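Local coordinates for protein dehydroascorbate reductase (Chlamydomonas reinhardtii, PDB 5XFT) that probably reduces dehydroascorbate to ascorbate at the expense of two glutathione molecules, as a member of the DHAR family of the glutathione transferase superfamily, at residues Y135-E140 with R180-H185; A101-N106 with A123-Q128. All coordinates share one frame; numbering follows the deposited sequence.

Contact 1 of 2, residues Y135-E140 with R180-H185; sequences YLRQHE and RFTALH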
ATOM      1  N   TYR A 135      -7.379  -5.000  16.961  1.00 38.03           N
ATOM      2  CA  TYR A 135      -8.564  -4.889  16.120  1.00 32.44           C
ATOM      3  C   TYR A 135      -8.812  -6.185  15.357  1.00 33.10           C
ATOM      4  O   TYR A 135      -9.920  -6.735  15.391  1.00 35.76           O
ATOM      5  CB  TYR A 135      -8.433  -3.712  15.152  1.00 27.17           C
ATOM      6  CG  TYR A 135      -9.742  -3.387  14.463  1.00 24.62           C
ATOM      7  CD1 TYR A 135     -10.139  -4.072  13.318  1.00 28.31           C
ATOM      8  CD2 TYR A 135     -10.590  -2.410  14.965  1.00 24.49           C
ATOM      9  CE1 TYR A 135     -11.339  -3.788  12.692  1.00 25.06           C
ATOM     10  CE2 TYR A 135     -11.791  -2.116  14.340  1.00 24.07           C
ATOM     11  CZ  TYR A 135     -12.161  -2.810  13.205  1.00 16.43           C
ATOM     12  OH  TYR A 135     -13.352  -2.527  12.576  1.00 13.14           O
ATOM     13  N   LEU A 136      -7.786  -6.698  14.675  1.00 29.02           N
ATOM     14  CA  LEU A 136      -7.965  -7.933  13.920  1.00 32.90           C
ATOM     15  C   LEU A 136      -8.354  -9.096  14.828  1.00 37.17           C
ATOM     16  O   LEU A 136      -9.060 -10.013  14.391  1.00 32.67           O
ATOM     17  CB  LEU A 136      -6.694  -8.261  13.138  1.00 27.51           C
ATOM     18  CG  LEU A 136      -6.367  -7.327  11.971  1.00 32.80           C
ATOM     19  CD1 LEU A 136      -5.080  -7.757  11.276  1.00 38.31           C
ATOM     20  CD2 LEU A 136      -7.516  -7.284  10.978  1.00 34.84           C
ATOM     21  N   ARG A 137      -7.918  -9.075  16.091  1.00 39.42           N
ATOM     22  CA  ARG A 137      -8.295 -10.149  17.005  1.00 43.65           C
ATOM     23  C   ARG A 137      -9.765 -10.057  17.400  1.00 39.87           C
ATOM     24  O   ARG A 137     -10.480 -11.063  17.385  1.00 47.01           O
ATOM     25  CB  ARG A 137      -7.408 -10.136  18.253  1.00 46.45           C
ATOM     26  CG  ARG A 137      -7.620 -11.347  19.162  1.00 45.74           C
ATOM     27  CD  ARG A 137      -6.617 -11.404  20.306  1.00 48.33           C
ATOM     28  NE  ARG A 137      -5.241 -11.511  19.829  1.00 50.91           N
ATOM     29  CZ  ARG A 137      -4.358 -10.518  19.867  1.00 47.33           C
ATOM     30  NH1 ARG A 137      -4.700  -9.340  20.380  1.00 46.11           N
ATOM     31  NH2 ARG A 137      -3.131 -10.706  19.397  1.00 41.69           N
ATOM     32  N   GLN A 138     -10.235  -8.861  17.760  1.00 30.56           N
ATOM     33  CA  GLN A 138     -11.626  -8.721  18.176  1.00 34.59           C
ATOM     34  C   GLN A 138     -12.610  -8.988  17.045  1.00 39.65           C
ATOM     35  O   GLN A 138     -13.792  -9.222  17.316  1.00 45.42           O
ATOM     36  CB  GLN A 138     -11.882  -7.330  18.747  1.00 32.54           C
ATOM     37  CG  GLN A 138     -11.365  -7.156  20.149  1.00 36.53           C
ATOM     38  CD  GLN A 138     -12.132  -6.109  20.908  1.00 39.67           C
ATOM     39  OE1 GLN A 138     -12.252  -4.967  20.466  1.00 36.92           O
ATOM     40  NE2 GLN A 138     -12.672  -6.494  22.060  1.00 43.51           N
ATOM     41  N   HIS A 139     -12.153  -8.961  15.793  1.00 36.56           N
ATOM     42  CA  HIS A 139     -13.008  -9.177  14.636  1.00 24.27           C
ATOM     43  C   HIS A 139     -12.682 -10.477  13.907  1.00 27.49           C
ATOM     44  O   HIS A 139     -13.154 -10.687  12.787  1.00 33.00           O
ATOM     45  CB  HIS A 139     -12.904  -7.994  13.668  1.00 18.77           C
ATOM     46  CG  HIS A 139     -13.444  -6.709  14.215  1.00 17.57           C
ATOM     47  ND1 HIS A 139     -12.776  -5.958  15.157  1.00 18.36           N
ATOM     48  CD2 HIS A 139     -14.601  -6.051  13.960  1.00 22.24           C
ATOM     49  CE1 HIS A 139     -13.491  -4.885  15.451  1.00 26.01           C
ATOM     50  NE2 HIS A 139     -14.605  -4.920  14.740  1.00 31.38           N
ATOM     51  N   GLU A 140     -11.891 -11.361  14.522  1.00 31.38           N
ATOM     52  CA  GLU A 140     -11.396 -12.530  13.801  1.00 37.08           C
ATOM     53  C   GLU A 140     -12.490 -13.528  13.447  1.00 46.97           C
ATOM     54  O   GLU A 140     -12.257 -14.395  12.597  1.00 44.90           O
ATOM     55  CB  GLU A 140     -10.297 -13.226  14.604  1.00 31.01           C
ATOM     56  CG  GLU A 140     -10.745 -13.888  15.882  1.00 42.25           C
ATOM     57  CD  GLU A 140      -9.602 -14.605  16.583  1.00 57.16           C
ATOM     58  OE1 GLU A 140      -9.157 -15.661  16.085  1.00 59.11           O
ATOM     59  OE2 GLU A 140      -9.140 -14.109  17.631  1.00 65.11           O
ATOM     60  N   ARG A 180       3.977 -12.368  19.429  1.00 51.02           N
ATOM     61  CA  ARG A 180       2.754 -12.176  20.192  1.00 54.98           C
ATOM     62  C   ARG A 180       1.673 -11.463  19.391  1.00 59.09           C
ATOM     63  O   ARG A 180       0.485 -11.659  19.669  1.00 63.30           O
ATOM     64  CB  ARG A 180       3.055 -11.401  21.471  1.00 57.47           C
ATOM     65  CG  ARG A 180       3.496  -9.983  21.234  1.00 60.01           C
ATOM     66  CD  ARG A 180       3.630  -9.256  22.546  1.00 63.40           C
ATOM     67  NE  ARG A 180       3.335  -7.839  22.401  1.00 65.36           N
ATOM     68  CZ  ARG A 180       4.253  -6.916  22.146  1.00 70.87           C
ATOM     69  NH1 ARG A 180       5.525  -7.268  22.004  1.00 68.40           N
ATOM     70  NH2 ARG A 180       3.898  -5.644  22.027  1.00 74.56           N
ATOM     71  N   PHE A 181       2.051 -10.644  18.408  1.00 51.21           N
ATOM     72  CA  PHE A 181       1.082 -10.066  17.485  1.00 40.26           C
ATOM     73  C   PHE A 181       0.566 -11.161  16.566  1.00 41.57           C
ATOM     74  O   PHE A 181       0.822 -11.140  15.357  1.00 40.44           O
ATOM     75  CB  PHE A 181       1.704  -8.939  16.662  1.00 36.34           C
ATOM     76  CG  PHE A 181       2.025  -7.713  17.457  1.00 33.82           C
ATOM     77  CD1 PHE A 181       1.202  -7.301  18.489  1.00 28.77           C
ATOM     78  CD2 PHE A 181       3.167  -6.982  17.182  1.00 36.11           C
ATOM     79  CE1 PHE A 181       1.507  -6.168  19.224  1.00 29.69           C
ATOM     80  CE2 PHE A 181       3.482  -5.857  17.918  1.00 30.44           C
ATOM     81  CZ  PHE A 181       2.648  -5.449  18.940  1.00 31.27           C
ATOM     82  N   THR A 182      -0.149 -12.128  17.144  1.00 45.14           N
ATOM     83  CA  THR A 182      -0.634 -13.286  16.401  1.00 47.23           C
ATOM     84  C   THR A 182      -1.476 -12.871  15.201  1.00 47.90           C
ATOM     85  O   THR A 182      -1.296 -13.376  14.085  1.00 50.55           O
ATOM     86  CB  THR A 182      -1.448 -14.179  17.337  1.00 54.62           C
ATOM     87  OG1 THR A 182      -2.304 -13.358  18.147  1.00 60.60           O
ATOM     88  CG2 THR A 182      -0.532 -14.986  18.234  1.00 53.35           C
ATOM     89  N   ALA A 183      -2.410 -11.944  15.427  1.00 47.79           N
ATOM     90  CA  ALA A 183      -3.334 -11.540  14.375  1.00 43.34           C
ATOM     91  C   ALA A 183      -2.615 -10.833  13.233  1.00 36.27           C
ATOM     92  O   ALA A 183      -3.069 -10.891  12.084  1.00 39.23           O
ATOM     93  CB  ALA A 183      -4.428 -10.645  14.958  1.00 46.47           C
ATOM     94  N   LEU A 184      -1.492 -10.173  13.520  1.00 30.15           N
ATOM     95  CA  LEU A 184      -0.712  -9.565  12.447  1.00 29.68           C
ATOM     96  C   LEU A 184      -0.012 -10.625  11.603  1.00 39.30           C
ATOM     97  O   LEU A 184       0.087 -10.485  10.376  1.00 44.92           O
ATOM     98  CB  LEU A 184       0.300  -8.578  13.022  1.00 25.72           C
ATOM     99  CG  LEU A 184      -0.323  -7.290  13.561  1.00 32.93           C
ATOM    100  CD1 LEU A 184       0.742  -6.241  13.825  1.00 36.79           C
ATOM    101  CD2 LEU A 184      -1.370  -6.762  12.599  1.00 26.25           C
ATOM    102  N   HIS A 185       0.472 -11.697  12.236  1.00 32.05           N
ATOM    103  CA  HIS A 185       1.162 -12.735  11.477  1.00 35.55           C
ATOM    104  C   HIS A 185       0.185 -13.496  10.591  1.00 40.68           C
ATOM    105  O   HIS A 185       0.457 -13.727   9.403  1.00 44.38           O
ATOM    106  CB  HIS A 185       1.905 -13.685  12.420  1.00 35.90           C
ATOM    107  CG  HIS A 185       3.075 -13.058  13.105  1.00 39.27           C
ATOM    108  ND1 HIS A 185       4.323 -12.977  12.525  1.00 44.08           N
ATOM    109  CD2 HIS A 185       3.191 -12.476  14.323  1.00 41.67           C
ATOM    110  CE1 HIS A 185       5.154 -12.372  13.352  1.00 44.87           C
ATOM    111  NE2 HIS A 185       4.493 -12.057  14.452  1.00 45.26           N
TER
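Arg137 and Ala183 bring the two backbones closest, their CA atoms 5.8 Å apart, where the last turn of one helix meets the first turn of another. Residues 135-138 close helix 118-138, with His139 the first to leave helical geometry, while Phe181 is the N-cap residue of the helix that begins at Thr182. The short methyl of Ala183 permits this approach: its CB lies 3.8 Å from Leu136 CB. On the buried side, CD1 of Leu136 reaches CD2 of Leu184 at 4.1 Å, the two leucine side chains crossing at about a right angle. The polar side of the contact belongs to Arg137. Its CG is anti to the backbone N (chi1 -172°) and the chain bends at chi3; at its end NH2 donates to Thr182 OG1 over 3.0 Å. This bond is almost straight, at 177°, and OG1 lies in the guanidinium plane, at its edge. The same NH2 forms a salt bridge with Asp133 OD2, its stronger partner, and the two together probably fix the group's rotation. OD1 of Asp133 accepts weak hydrogen bonds from the N atoms of Ala183 and Leu184. The start of helix 182-193 lies against the C-terminal turns of helix 118-138, where Phe181 and Leu184 both pack on Leu129.

Contact 2 of 2, residues A101-N106 with A123-Q128; sequences AKLFPN and AALEEQ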
ATOM      1  N   ALA A 101      -2.791   4.907  11.515  1.00 26.02           N
ATOM      2  CA  ALA A 101      -2.603   6.250  10.986  1.00 31.85           C
ATOM      3  C   ALA A 101      -1.150   6.703  11.037  1.00 28.30           C
ATOM      4  O   ALA A 101      -0.770   7.591  10.271  1.00 34.00           O
ATOM      5  CB  ALA A 101      -3.483   7.247  11.742  1.00 27.98           C
ATOM      6  N   LYS A 102      -0.332   6.129  11.920  1.00 26.45           N
ATOM      7  CA  LYS A 102       1.071   6.513  12.024  1.00 23.53           C
ATOM      8  C   LYS A 102       2.006   5.321  11.866  1.00 28.93           C
ATOM      9  O   LYS A 102       3.185   5.411  12.227  1.00 32.12           O
ATOM     10  CB  LYS A 102       1.346   7.217  13.350  1.00 30.87           C
ATOM     11  CG  LYS A 102       0.266   8.173  13.817  1.00 39.76           C
ATOM     12  CD  LYS A 102       0.659   8.757  15.161  1.00 53.69           C
ATOM     13  CE  LYS A 102      -0.513   9.395  15.883  1.00 59.30           C
ATOM     14  NZ  LYS A 102      -0.136   9.735  17.285  1.00 62.75           N
ATOM     15  N   LEU A 103       1.502   4.200  11.348  1.00 31.45           N
ATOM     16  CA  LEU A 103       2.362   3.059  11.057  1.00 33.39           C
ATOM     17  C   LEU A 103       3.507   3.467  10.134  1.00 36.24           C
ATOM     18  O   LEU A 103       4.692   3.367  10.492  1.00 31.88           O
ATOM     19  CB  LEU A 103       1.522   1.946  10.432  1.00 27.47           C
ATOM     20  CG  LEU A 103       2.222   0.751   9.798  1.00 28.01           C
ATOM     21  CD1 LEU A 103       2.996  -0.011  10.852  1.00 37.79           C
ATOM     22  CD2 LEU A 103       1.205  -0.156   9.118  1.00 25.19           C
ATOM     23  N   PHE A 104       3.162   3.968   8.950  1.00 34.39           N
ATOM     24  CA  PHE A 104       4.174   4.338   7.964  1.00 35.15           C
ATOM     25  C   PHE A 104       5.066   5.486   8.427  1.00 32.43           C
ATOM     26  O   PHE A 104       6.292   5.384   8.259  1.00 31.40           O
ATOM     27  CB  PHE A 104       3.487   4.648   6.628  1.00 32.18           C
ATOM     28  CG  PHE A 104       4.433   5.041   5.531  1.00 35.17           C
ATOM     29  CD1 PHE A 104       4.662   6.375   5.240  1.00 41.41           C
ATOM     30  CD2 PHE A 104       5.088   4.076   4.784  1.00 35.54           C
ATOM     31  CE1 PHE A 104       5.532   6.739   4.229  1.00 39.49           C
ATOM     32  CE2 PHE A 104       5.957   4.433   3.773  1.00 34.32           C
ATOM     33  CZ  PHE A 104       6.177   5.766   3.496  1.00 37.39           C
ATOM     34  N   PRO A 105       4.547   6.588   8.989  1.00 24.49           N
ATOM     35  CA  PRO A 105       5.462   7.648   9.450  1.00 13.58           C
ATOM     36  C   PRO A 105       6.431   7.205  10.532  1.00 25.44           C
ATOM     37  O   PRO A 105       7.600   7.609  10.499  1.00 33.00           O
ATOM     38  CB  PRO A 105       4.504   8.733   9.962  1.00 16.88           C
ATOM     39  CG  PRO A 105       3.258   8.524   9.182  1.00 25.48           C
ATOM     40  CD  PRO A 105       3.142   7.035   9.024  1.00 33.11           C
ATOM     41  N   ASN A 106       5.980   6.412  11.508  1.00 33.52           N
ATOM     42  CA  ASN A 106       6.878   5.946  12.562  1.00 29.55           C
ATOM     43  C   ASN A 106       7.932   5.014  11.991  1.00 24.69           C
ATOM     44  O   ASN A 106       9.117   5.113  12.326  1.00 32.42           O
ATOM     45  CB  ASN A 106       6.089   5.226  13.661  1.00 34.49           C
ATOM     46  CG  ASN A 106       5.164   6.152  14.428  1.00 27.96           C
ATOM     47  OD1 ASN A 106       5.433   7.343  14.570  1.00 32.78           O
ATOM     48  ND2 ASN A 106       4.063   5.605  14.921  1.00 17.25           N
ATOM     49  N   ALA A 123       8.748   2.928  20.025  1.00 21.41           N
ATOM     50  CA  ALA A 123       7.609   2.780  20.927  1.00 28.55           C
ATOM     51  C   ALA A 123       6.293   3.088  20.210  1.00 27.29           C
ATOM     52  O   ALA A 123       5.340   2.294  20.258  1.00 29.77           O
ATOM     53  CB  ALA A 123       7.799   3.675  22.151  1.00 23.78           C
ATOM     54  N   ALA A 124       6.240   4.225  19.509  1.00 26.50           N
ATOM     55  CA  ALA A 124       5.020   4.624  18.810  1.00 24.47           C
ATOM     56  C   ALA A 124       4.623   3.594  17.757  1.00 36.40           C
ATOM     57  O   ALA A 124       3.443   3.220  17.643  1.00 41.84           O
ATOM     58  CB  ALA A 124       5.216   5.999  18.177  1.00 17.35           C
ATOM     59  N   LEU A 125       5.597   3.124  16.973  1.00 35.48           N
ATOM     60  CA  LEU A 125       5.327   2.078  15.995  1.00 34.54           C
ATOM     61  C   LEU A 125       4.652   0.889  16.653  1.00 37.90           C
ATOM     62  O   LEU A 125       3.648   0.371  16.143  1.00 47.84           O
ATOM     63  CB  LEU A 125       6.622   1.629  15.309  1.00 32.25           C
ATOM     64  CG  LEU A 125       6.419   0.449  14.355  1.00 27.75           C
ATOM     65  CD1 LEU A 125       5.567   0.890  13.168  1.00 25.20           C
ATOM     66  CD2 LEU A 125       7.737  -0.147  13.885  1.00 27.82           C
ATOM     67  N   GLU A 126       5.170   0.462  17.806  1.00 29.64           N
ATOM     68  CA  GLU A 126       4.612  -0.732  18.428  1.00 36.74           C
ATOM     69  C   GLU A 126       3.214  -0.467  18.979  1.00 32.29           C
ATOM     70  O   GLU A 126       2.396  -1.389  19.076  1.00 29.85           O
ATOM     71  CB  GLU A 126       5.543  -1.264  19.519  1.00 47.60           C
ATOM     72  CG  GLU A 126       5.239  -2.736  19.839  1.00 68.16           C
ATOM     73  CD  GLU A 126       5.318  -3.094  21.318  1.00 80.02           C
ATOM     74  OE1 GLU A 126       4.473  -2.620  22.113  1.00 84.40           O
ATOM     75  OE2 GLU A 126       6.193  -3.912  21.670  1.00 83.91           O
ATOM     76  N   GLU A 127       2.914   0.780  19.352  1.00 26.65           N
ATOM     77  CA  GLU A 127       1.525   1.105  19.668  1.00 37.52           C
ATOM     78  C   GLU A 127       0.626   0.948  18.439  1.00 36.26           C
ATOM     79  O   GLU A 127      -0.496   0.431  18.539  1.00 35.52           O
ATOM     80  CB  GLU A 127       1.423   2.521  20.237  1.00 46.68           C
ATOM     81  CG  GLU A 127      -0.002   3.033  20.305  1.00 65.65           C
ATOM     82  CD  GLU A 127      -0.149   4.285  21.146  1.00 81.11           C
ATOM     83  OE1 GLU A 127      -1.062   4.311  21.993  1.00 85.03           O
ATOM     84  OE2 GLU A 127       0.632   5.244  20.962  1.00 84.59           O
ATOM     85  N   GLN A 128       1.102   1.381  17.269  1.00 32.93           N
ATOM     86  CA  GLN A 128       0.313   1.219  16.049  1.00 32.14           C
ATOM     87  C   GLN A 128       0.054  -0.256  15.752  1.00 34.09           C
ATOM     88  O   GLN A 128      -1.097  -0.673  15.545  1.00 35.22           O
ATOM     89  CB  GLN A 128       1.030   1.889  14.875  1.00 25.83           C
ATOM     90  CG  GLN A 128       1.214   3.385  15.037  1.00 23.12           C
ATOM     91  CD  GLN A 128      -0.060   4.158  14.783  1.00 29.06           C
ATOM     92  OE1 GLN A 128      -0.776   3.892  13.820  1.00 30.13           O
ATOM     93  NE2 GLN A 128      -0.346   5.128  15.641  1.00 34.66           N
TER
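Gln128 reaches from helix 118-138 to the start of helix 103-112, where Lys102 is the N-cap residue. Gln128 CB lies 4.5 Å from Leu103 CB. CG, anti to the carbonyl carbon (chi1 -62°), passes Asn106 ND2 at 3.6 Å, and the bend at chi2 (-76°) turns CD toward Lys102. At the tip OE1 accepts the N-H of Lys102 over 3.0 Å, the donor standing above the amide plane rather than within it. NE2 instead rests against the aliphatic part of Lys102, 3.5 Å from its CB, the two side chains crossing at about a right angle. An alanine in place of Gln128 would probably leave the Lys102 N-H without this acceptor and open a gap beside the lysine methylenes and Asn106. One turn after Lys102, Asn106 points toward helix 118-138 and its ND2 packs 3.5 Å from Ala124 CB. Deeper in, Leu103 CD1 meets Leu125 CD1 at 3.6 Å. Leu103 also touches Leu129 and Met132 of helix 118-138, and helix 153-173 adds Lys161 against Leu103 and Leu169 against Leu125. Close packing of consecutive helices, with leucines inside and a polar rim at a helix start, fits the all-helical C-terminal domain of the glutathione transferase fold.

Helix 118-138 is common to both contacts, whose centres lie 16 Å apart: contact 2 uses its N-terminal half and contact 1 its C-terminal end. Along the chain they come in series, with 101-106 and 123-128 paired before 135-140 meets 180-185. Contact 2 joins neighbouring helices, whereas contact 1 brings back the chain after helix 153-173. The two also touch directly, through a salt bridge of 2.9 Å between Arg180 NH2 and Glu126 OE2 and through Phe181 packing on Glu126. One long helix thus receives helix 103-112 and the start of helix 182-193, tying early and late parts of the helical domain together.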